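Local atomic coordinates of hypothetical protein BP2299 (PDB entry 2FQP), a protein that is of unknown function but folds as a cupin, a double-stranded beta-helix, and binds a zinc ion, as many members of that superfamily bind a metal. Residues I8-I13 with V20-F25; H36-V41 with E91-A96; Y40-M45 with V67-P72. All coordinates share one frame; numbering follows the deposited sequence. Where two conformers were deposited one is given.

Contact 1: I8-I13 with V20-F25; sequences IPTVQI and VTEWRF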
loop_
_atom_site.group_PDB
_atom_site.type_symbol
_atom_site.label_atom_id
_atom_site.label_comp_id
_atom_site.label_asym_id
_atom_site.label_seq_id
_atom_site.Cartn_x
_atom_site.Cartn_y
_atom_site.Cartn_z
ATOM N N ILE A 8 -6.800 -13.625 6.959
ATOM C CA ILE A 8 -6.307 -13.214 8.266
ATOM C C ILE A 8 -5.902 -11.761 8.238
ATOM O O ILE A 8 -5.015 -11.384 7.452
ATOM C CB ILE A 8 -5.113 -14.010 8.750
ATOM C CG1 ILE A 8 -5.451 -15.516 8.787
ATOM C CG2 ILE A 8 -4.680 -13.467 10.142
ATOM C CD1 ILE A 8 -5.039 -16.243 7.502
ATOM N N PRO A 9 -6.562 -10.937 9.073
ATOM C CA PRO A 9 -6.191 -9.512 9.150
ATOM C C PRO A 9 -5.138 -9.236 10.225
ATOM O O PRO A 9 -5.257 -9.769 11.330
ATOM C CB PRO A 9 -7.509 -8.843 9.502
ATOM C CG PRO A 9 -8.264 -9.914 10.318
ATOM C CD PRO A 9 -7.724 -11.253 9.925
ATOM N N THR A 10 -4.096 -8.469 9.885
ATOM C CA THR A 10 -3.162 -7.931 10.862
ATOM C C THR A 10 -3.152 -6.412 10.775
ATOM O O THR A 10 -2.811 -5.860 9.730
ATOM C CB THR A 10 -1.768 -8.459 10.621
ATOM O OG1 THR A 10 -1.815 -9.891 10.709
ATOM C CG2 THR A 10 -0.792 -7.894 11.641
ATOM N N VAL A 11 -3.552 -5.732 11.853
ATOM C CA VAL A 11 -3.548 -4.254 11.851
ATOM C C VAL A 11 -2.132 -3.727 12.018
ATOM O O VAL A 11 -1.474 -3.989 13.038
ATOM C CB VAL A 11 -4.517 -3.685 12.929
ATOM C CG1 VAL A 11 -4.495 -2.169 12.941
ATOM C CG2 VAL A 11 -5.915 -4.220 12.660
ATOM N N GLN A 12 -1.639 -3.016 11.005
ATOM C CA GLN A 12 -0.287 -2.425 11.029
ATOM C C GLN A 12 -0.190 -1.016 11.622
ATOM O O GLN A 12 0.824 -0.684 12.253
ATOM C CB GLN A 12 0.316 -2.476 9.616
ATOM C CG GLN A 12 0.566 -3.895 9.121
ATOM C CD GLN A 12 1.248 -3.922 7.759
ATOM O OE1 GLN A 12 1.349 -2.894 7.130
ATOM N NE2 GLN A 12 1.788 -5.081 7.350
ATOM N N ILE A 13 -1.232 -0.212 11.401
ATOM C CA ILE A 13 -1.364 1.194 11.819
ATOM C C ILE A 13 -2.833 1.409 12.150
ATOM O O ILE A 13 -3.729 0.943 11.437
ATOM C CB ILE A 13 -0.985 2.168 10.681
ATOM C CG1 ILE A 13 0.389 1.806 10.088
ATOM C CG2 ILE A 13 -0.991 3.639 11.180
ATOM C CD1 ILE A 13 0.822 2.634 8.939
ATOM N N VAL A 20 -4.684 0.727 8.866
ATOM C CA VAL A 20 -4.019 -0.014 7.806
ATOM C C VAL A 20 -3.955 -1.460 8.238
ATOM O O VAL A 20 -3.369 -1.767 9.252
ATOM C CB VAL A 20 -2.597 0.529 7.544
ATOM C CG1 VAL A 20 -1.900 -0.246 6.461
ATOM C CG2 VAL A 20 -2.645 1.987 7.201
ATOM N N THR A 21 -4.540 -2.338 7.433
ATOM C CA THR A 21 -4.671 -3.735 7.750
ATOM C C THR A 21 -4.065 -4.554 6.604
ATOM O O THR A 21 -4.403 -4.321 5.464
ATOM C CB THR A 21 -6.149 -4.109 7.961
ATOM O OG1 THR A 21 -6.712 -3.317 9.039
ATOM C CG2 THR A 21 -6.291 -5.602 8.308
ATOM N N GLU A 22 -3.160 -5.480 6.926
ATOM C CA GLU A 22 -2.686 -6.469 5.965
ATOM C C GLU A 22 -3.702 -7.596 6.004
ATOM O O GLU A 22 -4.009 -8.125 7.092
ATOM C CB GLU A 22 -1.324 -7.027 6.363
ATOM C CG GLU A 22 -0.876 -8.233 5.572
ATOM C CD GLU A 22 0.263 -8.946 6.220
ATOM O OE1 GLU A 22 0.032 -9.507 7.329
ATOM O OE2 GLU A 22 1.394 -8.888 5.666
ATOM N N TRP A 23 -4.165 -7.998 4.836
ATOM C CA TRP A 23 -5.097 -9.117 4.685
ATOM C C TRP A 23 -4.388 -10.247 3.964
ATOM O O TRP A 23 -3.902 -10.076 2.843
ATOM C CB TRP A 23 -6.353 -8.691 3.905
ATOM C CG TRP A 23 -7.312 -7.903 4.724
ATOM C CD1 TRP A 23 -7.387 -6.548 4.826
ATOM C CD2 TRP A 23 -8.324 -8.426 5.583
ATOM N NE1 TRP A 23 -8.380 -6.187 5.694
ATOM C CE2 TRP A 23 -8.989 -7.315 6.163
ATOM C CE3 TRP A 23 -8.730 -9.729 5.931
ATOM C CZ2 TRP A 23 -10.041 -7.462 7.097
ATOM C CZ3 TRP A 23 -9.791 -9.888 6.830
ATOM C CH2 TRP A 23 -10.441 -8.743 7.402
ATOM N N ARG A 24 -4.257 -11.395 4.632
ATOM C CA ARG A 24 -3.571 -12.542 4.038
ATOM C C ARG A 24 -4.552 -13.681 3.779
ATOM O O ARG A 24 -5.158 -14.230 4.707
ATOM C CB ARG A 24 -2.369 -13.018 4.905
ATOM C CG ARG A 24 -1.228 -12.022 5.013
ATOM C CD ARG A 24 -0.124 -12.486 6.012
ATOM N NE ARG A 24 0.591 -13.635 5.483
ATOM C CZ ARG A 24 1.775 -14.068 5.931
ATOM N NH1 ARG A 24 2.410 -13.444 6.922
ATOM N NH2 ARG A 24 2.349 -15.138 5.366
ATOM N N PHE A 25 -4.702 -14.046 2.505
ATOM C CA PHE A 25 -5.656 -15.059 2.094
ATOM C C PHE A 25 -4.993 -16.383 1.884
ATOM O O PHE A 25 -4.146 -16.490 1.039
ATOM C CB PHE A 25 -6.311 -14.661 0.757
ATOM C CG PHE A 25 -7.237 -13.491 0.845
ATOM C CD1 PHE A 25 -6.738 -12.182 1.025
ATOM C CD2 PHE A 25 -8.605 -13.654 0.670
ATOM C CE1 PHE A 25 -7.570 -11.116 1.092
ATOM C CE2 PHE A 25 -9.472 -12.523 0.768
ATOM C CZ PHE A 25 -8.937 -11.279 0.992
HETATM O O HOH W 1 -2.210 -10.690 8.170
HETATM O O HOH W 2 1.564 -7.430 9.000
#

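Contact 2: H36-V41 with E91-A96; sequences HSMDYV and EIEIKA. With ZN (zinc ion), chain E; ACT (acetate ion), chain F.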
loop_
_atom_site.group_PDB
_atom_site.type_symbol
_atom_site.label_atom_id
_atom_site.label_comp_id
_atom_site.label_asym_id
_atom_site.label_seq_id
_atom_site.Cartn_x
_atom_site.Cartn_y
_atom_site.Cartn_z
ATOM N N HIS A 36 -17.917 -1.896 3.949
ATOM C CA HIS A 36 -16.859 -0.922 4.197
ATOM C C HIS A 36 -17.451 0.351 4.723
ATOM O O HIS A 36 -18.217 0.996 4.024
ATOM C CB HIS A 36 -16.096 -0.641 2.931
ATOM C CG HIS A 36 -15.140 -1.722 2.618
ATOM N ND1 HIS A 36 -13.869 -1.753 3.151
ATOM C CD2 HIS A 36 -15.297 -2.874 1.923
ATOM C CE1 HIS A 36 -13.278 -2.872 2.770
ATOM N NE2 HIS A 36 -14.123 -3.564 2.019
ATOM N N SER A 37 -17.039 0.719 5.940
ATOM C CA SER A 37 -17.558 1.929 6.616
ATOM C C SER A 37 -16.756 3.200 6.302
ATOM O O SER A 37 -17.180 4.328 6.637
ATOM C CB SER A 37 -17.592 1.686 8.133
ATOM O OG SER A 37 -16.285 1.598 8.638
HETATM N N MSE A 38 -15.657 3.029 5.566
HETATM C CA MSE A 38 -14.782 4.135 5.170
HETATM C C MSE A 38 -14.305 4.037 3.752
HETATM O O MSE A 38 -14.138 2.932 3.232
HETATM C CB MSE A 38 -13.569 4.124 6.090
HETATM C CG MSE A 38 -13.898 4.584 7.469
HETATM SE SE MSE A 38 -12.338 4.263 8.617
HETATM C CE MSE A 38 -12.798 2.494 9.240
ATOM N N ASP A 39 -14.051 5.174 3.105
ATOM C CA ASP A 39 -13.272 5.121 1.837
ATOM C C ASP A 39 -11.963 4.383 2.133
ATOM O O ASP A 39 -11.383 4.490 3.232
ATOM C CB ASP A 39 -12.957 6.508 1.279
ATOM C CG ASP A 39 -14.196 7.310 0.899
ATOM O OD1 ASP A 39 -15.272 6.735 0.656
ATOM O OD2 ASP A 39 -14.067 8.556 0.809
ATOM N N TYR A 40 -11.478 3.636 1.160
ATOM C CA TYR A 40 -10.263 2.844 1.381
ATOM C C TYR A 40 -9.395 2.720 0.153
ATOM O O TYR A 40 -9.857 2.959 -0.962
ATOM C CB TYR A 40 -10.598 1.471 1.993
ATOM C CG TYR A 40 -11.374 0.516 1.099
ATOM C CD1 TYR A 40 -12.746 0.657 0.915
ATOM C CD2 TYR A 40 -10.739 -0.551 0.479
ATOM C CE1 TYR A 40 -13.465 -0.255 0.129
ATOM C CE2 TYR A 40 -11.453 -1.460 -0.320
ATOM C CZ TYR A 40 -12.827 -1.303 -0.478
ATOM O OH TYR A 40 -13.577 -2.185 -1.292
ATOM N N VAL A 41 -8.116 2.447 0.402
ATOM C CA VAL A 41 -7.133 2.189 -0.615
ATOM C C VAL A 41 -6.623 0.763 -0.510
ATOM O O VAL A 41 -6.375 0.301 0.565
ATOM C CB VAL A 41 -5.933 3.182 -0.473
ATOM C CG1 VAL A 41 -4.864 2.828 -1.456
ATOM C CG2 VAL A 41 -6.413 4.641 -0.646
ATOM N N GLU A 91 -4.729 -2.853 3.056
ATOM C CA GLU A 91 -5.907 -2.027 2.965
ATOM C C GLU A 91 -5.772 -0.818 3.900
ATOM O O GLU A 91 -5.503 -0.968 5.081
ATOM C CB GLU A 91 -7.161 -2.851 3.312
ATOM C CG GLU A 91 -8.470 -2.210 2.874
ATOM C CD GLU A 91 -9.625 -3.259 2.837
ATOM O OE1 GLU A 91 -10.235 -3.486 3.883
ATOM O OE2 GLU A 91 -9.840 -3.882 1.782
ATOM N N ILE A 92 -5.940 0.379 3.336
ATOM C CA ILE A 92 -5.769 1.651 4.074
ATOM C C ILE A 92 -7.115 2.343 4.145
ATOM O O ILE A 92 -7.622 2.838 3.136
ATOM C CB ILE A 92 -4.757 2.599 3.392
ATOM C CG1 ILE A 92 -3.380 1.965 3.296
ATOM C CG2 ILE A 92 -4.627 3.914 4.176
ATOM C CD1 ILE A 92 -2.994 1.564 1.912
ATOM N N GLU A 93 -7.726 2.318 5.320
ATOM C CA GLU A 93 -9.047 2.911 5.494
ATOM C C GLU A 93 -8.841 4.334 6.023
ATOM O O GLU A 93 -8.023 4.569 6.936
ATOM C CB GLU A 93 -9.921 2.096 6.445
ATOM C CG GLU A 93 -10.263 0.695 5.977
ATOM C CD GLU A 93 -11.153 0.039 6.975
ATOM O OE1 GLU A 93 -10.616 -0.458 7.985
ATOM O OE2 GLU A 93 -12.384 0.082 6.794
ATOM N N ILE A 94 -9.616 5.263 5.473
ATOM C CA ILE A 94 -9.470 6.681 5.781
ATOM C C ILE A 94 -10.554 7.089 6.756
ATOM O O ILE A 94 -11.740 6.998 6.447
ATOM C CB ILE A 94 -9.571 7.534 4.478
ATOM C CG1 ILE A 94 -8.603 7.025 3.405
ATOM C CG2 ILE A 94 -9.347 8.994 4.774
ATOM C CD1 ILE A 94 -7.188 6.857 3.863
ATOM N N LYS A 95 -10.164 7.518 7.954
ATOM C CA LYS A 95 -11.141 7.820 8.985
ATOM C C LYS A 95 -11.778 9.171 8.682
ATOM O O LYS A 95 -11.160 10.057 8.061
ATOM C CB LYS A 95 -10.491 7.835 10.380
ATOM C CG LYS A 95 -9.789 6.520 10.727
ATOM C CD LYS A 95 -9.557 6.312 12.197
ATOM C CE LYS A 95 -8.881 4.938 12.445
ATOM N NZ LYS A 95 -8.512 4.706 13.797
ATOM N N ALA A 96 -13.008 9.328 9.123
ATOM C CA ALA A 96 -13.670 10.626 8.984
ATOM C C ALA A 96 -13.638 11.269 10.346
ATOM O O ALA A 96 -12.773 12.103 10.594
ATOM C CB ALA A 96 -15.061 10.466 8.499
HETATM ZN ZN ZN E . -13.625 -5.500 1.605
HETATM C C ACT F . -11.297 -4.809 -2.777
HETATM O O ACT F . -11.389 -4.424 -3.968
HETATM O OXT ACT F . -12.043 -4.298 -1.892
HETATM C CH3 ACT F . -10.330 -5.889 -2.428
HETATM O O HOH W 3 -13.717 0.552 4.626
HETATM O O HOH W 4 -14.893 -0.598 7.469
HETATM O O HOH W 5 -11.837 -5.691 3.181
HETATM O O HOH W 6 -11.931 -5.016 0.587
HETATM O O HOH W 7 -12.345 -7.364 1.449
#

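Contact 3: Y40-M45 with V67-P72; sequences YVVVPM and VSYTRP. With ACT (acetate ion), chain F.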
loop_
_atom_site.group_PDB
_atom_site.type_symbol
_atom_site.label_atom_id
_atom_site.label_comp_id
_atom_site.label_asym_id
_atom_site.label_seq_id
_atom_site.Cartn_x
_atom_site.Cartn_y
_atom_site.Cartn_z
ATOM N N TYR A 40 -11.478 3.636 1.160
ATOM C CA TYR A 40 -10.263 2.844 1.381
ATOM C C TYR A 40 -9.395 2.720 0.153
ATOM O O TYR A 40 -9.857 2.959 -0.962
ATOM C CB TYR A 40 -10.598 1.471 1.993
ATOM C CG TYR A 40 -11.374 0.516 1.099
ATOM C CD1 TYR A 40 -12.746 0.657 0.915
ATOM C CD2 TYR A 40 -10.739 -0.551 0.479
ATOM C CE1 TYR A 40 -13.465 -0.255 0.129
ATOM C CE2 TYR A 40 -11.453 -1.460 -0.320
ATOM C CZ TYR A 40 -12.827 -1.303 -0.478
ATOM O OH TYR A 40 -13.577 -2.185 -1.292
ATOM N N VAL A 41 -8.116 2.447 0.402
ATOM C CA VAL A 41 -7.133 2.189 -0.615
ATOM C C VAL A 41 -6.623 0.763 -0.510
ATOM O O VAL A 41 -6.375 0.301 0.565
ATOM C CB VAL A 41 -5.933 3.182 -0.473
ATOM C CG1 VAL A 41 -4.864 2.828 -1.456
ATOM C CG2 VAL A 41 -6.413 4.641 -0.646
ATOM N N VAL A 42 -6.533 0.049 -1.646
ATOM C CA VAL A 42 -6.003 -1.286 -1.666
ATOM C C VAL A 42 -4.649 -1.217 -2.354
ATOM O O VAL A 42 -4.567 -0.741 -3.493
ATOM C CB VAL A 42 -6.964 -2.250 -2.432
ATOM C CG1 VAL A 42 -6.349 -3.636 -2.616
ATOM C CG2 VAL A 42 -8.327 -2.322 -1.735
ATOM N N VAL A 43 -3.599 -1.640 -1.650
ATOM C CA VAL A 43 -2.297 -1.848 -2.271
ATOM C C VAL A 43 -2.016 -3.351 -2.351
ATOM O O VAL A 43 -1.681 -3.966 -1.354
ATOM C CB VAL A 43 -1.148 -1.185 -1.457
ATOM C CG1 VAL A 43 0.156 -1.353 -2.208
ATOM C CG2 VAL A 43 -1.414 0.325 -1.189
ATOM N N PRO A 44 -2.189 -3.953 -3.539
ATOM C CA PRO A 44 -1.897 -5.370 -3.629
ATOM C C PRO A 44 -0.425 -5.694 -3.410
ATOM O O PRO A 44 0.447 -4.960 -3.886
ATOM C CB PRO A 44 -2.318 -5.719 -5.068
ATOM C CG PRO A 44 -3.231 -4.647 -5.464
ATOM C CD PRO A 44 -2.655 -3.428 -4.828
HETATM N N MSE A 45 -0.163 -6.781 -2.704
HETATM C CA MSE A 45 1.204 -7.261 -2.455
HETATM C C MSE A 45 1.509 -8.496 -3.299
HETATM O O MSE A 45 2.626 -8.992 -3.299
HETATM C CB MSE A 45 1.398 -7.565 -0.975
HETATM C CG MSE A 45 1.218 -6.438 -0.008
HETATM SE SE MSE A 45 2.250 -4.817 -0.439
HETATM C CE MSE A 45 3.897 -5.692 -0.505
ATOM N N VAL A 67 0.078 -1.889 -7.549
ATOM C CA VAL A 67 -0.808 -1.038 -8.341
ATOM C C VAL A 67 -2.056 -0.820 -7.507
ATOM O O VAL A 67 -2.947 -1.685 -7.418
ATOM C CB VAL A 67 -1.170 -1.653 -9.704
ATOM C CG1 VAL A 67 -2.119 -0.740 -10.459
ATOM C CG2 VAL A 67 0.080 -1.917 -10.492
ATOM N N SER A 68 -2.108 0.343 -6.875
ATOM C CA SER A 68 -3.166 0.641 -5.932
ATOM C C SER A 68 -4.453 1.077 -6.620
ATOM O O SER A 68 -4.486 1.467 -7.787
ATOM C CB SER A 68 -2.729 1.725 -4.949
ATOM O OG SER A 68 -2.700 2.991 -5.566
ATOM N N TYR A 69 -5.533 0.968 -5.873
ATOM C CA TYR A 69 -6.795 1.515 -6.303
ATOM C C TYR A 69 -7.602 1.891 -5.089
ATOM O O TYR A 69 -7.293 1.466 -3.980
ATOM C CB TYR A 69 -7.541 0.520 -7.166
ATOM C CG TYR A 69 -7.882 -0.791 -6.539
ATOM C CD1 TYR A 69 -7.019 -1.867 -6.662
ATOM C CD2 TYR A 69 -9.111 -0.995 -5.948
ATOM C CE1 TYR A 69 -7.334 -3.087 -6.131
ATOM C CE2 TYR A 69 -9.477 -2.192 -5.427
ATOM C CZ TYR A 69 -8.578 -3.268 -5.531
ATOM O OH TYR A 69 -8.913 -4.492 -5.027
ATOM N N THR A 70 -8.619 2.709 -5.308
ATOM C CA THR A 70 -9.505 3.126 -4.225
ATOM C C THR A 70 -10.974 2.803 -4.513
ATOM O O THR A 70 -11.397 2.762 -5.667
ATOM C CB THR A 70 -9.309 4.622 -3.878
ATOM O OG1 THR A 70 -10.037 4.929 -2.678
ATOM C CG2 THR A 70 -9.737 5.534 -5.011
ATOM N N ARG A 71 -11.731 2.546 -3.448
ATOM C CA ARG A 71 -13.180 2.208 -3.516
ATOM C C ARG A 71 -13.864 3.041 -2.440
ATOM O O ARG A 71 -13.270 3.317 -1.380
ATOM C CB ARG A 71 -13.439 0.726 -3.250
ATOM C CG ARG A 71 -12.896 -0.276 -4.275
ATOM C CD ARG A 71 -13.450 -0.059 -5.671
ATOM N NE ARG A 71 -14.872 0.277 -5.652
ATOM C CZ ARG A 71 -15.863 -0.578 -5.358
ATOM N NH1 ARG A 71 -15.608 -1.859 -5.068
ATOM N NH2 ARG A 71 -17.122 -0.140 -5.349
ATOM N N PRO A 72 -15.114 3.449 -2.671
ATOM C CA PRO A 72 -15.738 4.342 -1.680
ATOM C C PRO A 72 -16.411 3.656 -0.489
ATOM O O PRO A 72 -16.788 2.481 -0.548
ATOM C CB PRO A 72 -16.806 5.060 -2.512
ATOM C CG PRO A 72 -17.229 3.983 -3.499
ATOM C CD PRO A 72 -15.994 3.206 -3.832
HETATM C C ACT F . -11.297 -4.809 -2.777
HETATM O O ACT F . -11.389 -4.424 -3.968
HETATM O OXT ACT F . -12.043 -4.298 -1.892
HETATM C CH3 ACT F . -10.330 -5.889 -2.428
#

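Contact 1: I8-I13 with V20-F25
The carbonyl oxygen of Val-20 is gripped by two consecutive amides of the facing strand, Gln-12 N at 2.8 Å with an N-H...O angle of 148° and Ile-13 N in a weak bond at 3.4 Å. This is a classic beta bulge: Gln-12 and Ile-13 together face the one residue Val-20, and the antiparallel pairing of the hairpin 8-14/18-25 slips by one. From the bulge toward Ile-8 the ladder is regular, Thr-10 with Glu-22 and Ile-8 with Arg-24 each exchanging two backbone bonds.

The two faces of the hairpin differ. On the one carrying Pro-9, Val-11, Thr-21 and Trp-23, the pyrrolidine of Pro-9 sits over the indole in a CH-pi contact, its CB 3.5 Å from the centroid of the six-membered ring of Trp-23 and 9° off the ring normal. With CG beside its own backbone N (chi1 -77°), Trp-23 swings its benzene portion under the proline, and Thr-21 CG2 lies over the same face, also toward the rim. The opposite face is wetter. Glu-22 extends alongside Thr-10 without touching its hydroxyl, and water 1 bridges them, 2.7 Å from Thr-10 OG1 and 2.7 Å from Glu-22 OE1, while also lying 3.0 Å from Ile-8 O. Water 2 accepts from Gln-12 NE2 and reaches Glu-22 OE1 only weakly.

The amide of Gln-12 has firmer partners across the dimer interface, Ser-68 and Gly-66 of the second subunit, and Arg-24 pairs with Glu-86 of its own chain. Backbone bonds thus set the register of this hairpin; apolar groups meet directly, Pro-9 on Trp-23 and Ile-13 on Val-20, whereas the polar ends are joined through water or turn to partners beyond it, as suits an edge at the surface.

Contact 2: H36-V41 with E91-A96
Tyr-40 and Val-41 pair with Glu-93 and Ile-92 in a buried antiparallel contact between neighbouring strands of the five-stranded sheet, with the loop that carries a zinc ligand folded over one end. Val-41 and Ile-92 exchange two backbone hydrogen bonds, and Ile-94 N adds a third to Asp-39 O at 3.0 Å. On one face Val-41 and Ile-92 lie side by side, and both also pack against the second subunit.

The other face holds the metal site. His-36 NE2 binds zinc at 2.0 Å; His-34, His-77 and waters 5, 6 and 7 complete the shell, resembling the usual site of the cupin double-stranded beta-helix, whose fourth protein ligand is commonly a glutamate. The imidazole is held on several sides: Tyr-40 CE1 stands 3.3 Å above the centre of one face, while at the edge Glu-91 OE1 comes tip to tip, 3.3 Å from CE1 of His-36. ND1 donates to water 3 at 2.7 Å, and that water donates in turn to Glu-93 OE2 and Met-38 O, so Glu-93, through this water, is well placed to fix the ring's rotation.

With CG anti to the backbone N (chi1 -164°), the extended Glu-91 carries its carboxylate out to the zinc-bound waters, OE1 accepting from water 5 and OE2 from water 6, the latter at 2.7 Å. Met-38, a selenomethionine, is turned about its CG-SE bond (chi3 -91°) and lays CE 3.5 Å from Glu-93 OE2.

Contact 3: Y40-M45 with V67-P72
Tyr-40 and Tyr-69, from facing strands, hold a bound acetate, which probably came from the crystallisation liquor. Tyr-69 OH donates to acetate O at 2.7 Å, and Tyr-40 OH donates to the other oxygen, OXT, also at 2.7 Å. Each acetate oxygen lies at the edge of its tyrosine ring, in the ring plane, so that the two phenols hold the carboxylate between their tips.

Both rings are placed by the same torsional choice: CG stands between the backbone N and the carbonyl carbon (chi1 67° for Tyr-40, 60° for Tyr-69), the crowded position. Val-42 then covers one face of Tyr-69 in a CH-pi contact, with its CB 3.8 Å from the ring centroid. Arg-71 runs alongside Tyr-40, its CB 3.5 Å from Tyr-40 CZ, before the bent chain leads the guanidinium away.

Further out, the backbone fixes these positions. Val-42 and Tyr-69 form one hydrogen-bonded antiparallel pair, and Tyr-40 and Arg-71 another. The carbonyl oxygen of Tyr-40 is gripped twice, by Arg-71 N at 3.1 Å and from the opposite face of its plane by Thr-70 OG1 at 2.6 Å, a donor 40° above that plane. Just before strand 69-71, Ser-68 OG bonds Gln-12 of the second subunit. Tyr-40 reaches close to the zinc and Tyr-69 stands farther off, with the acetate between their hydroxyls, an arrangement consistent with the pocket inside a cupin barrel, next to its metal site.

All three contacts are antiparallel pairings in one five-stranded sheet, yet their chemistry follows their place in it. Contact 1 is an edge hairpin at the surface, with water-bridged polar groups; contact 2 is buried and holds a zinc ligand and the carboxylate that binds zinc-bound waters; contact 3, partly buried, joins the opposite edge strand and contributes tyrosines to the same pocket. Contacts 2 and 3 share strand 40-44, with Tyr-40 and Val-41 common to both, and both touch the acetate. Contact 1 joins contact 2 through the neighbouring strands 18-25 and 87-94, where Trp-23 packs on Glu-91, but meets contact 3 only across the dimer.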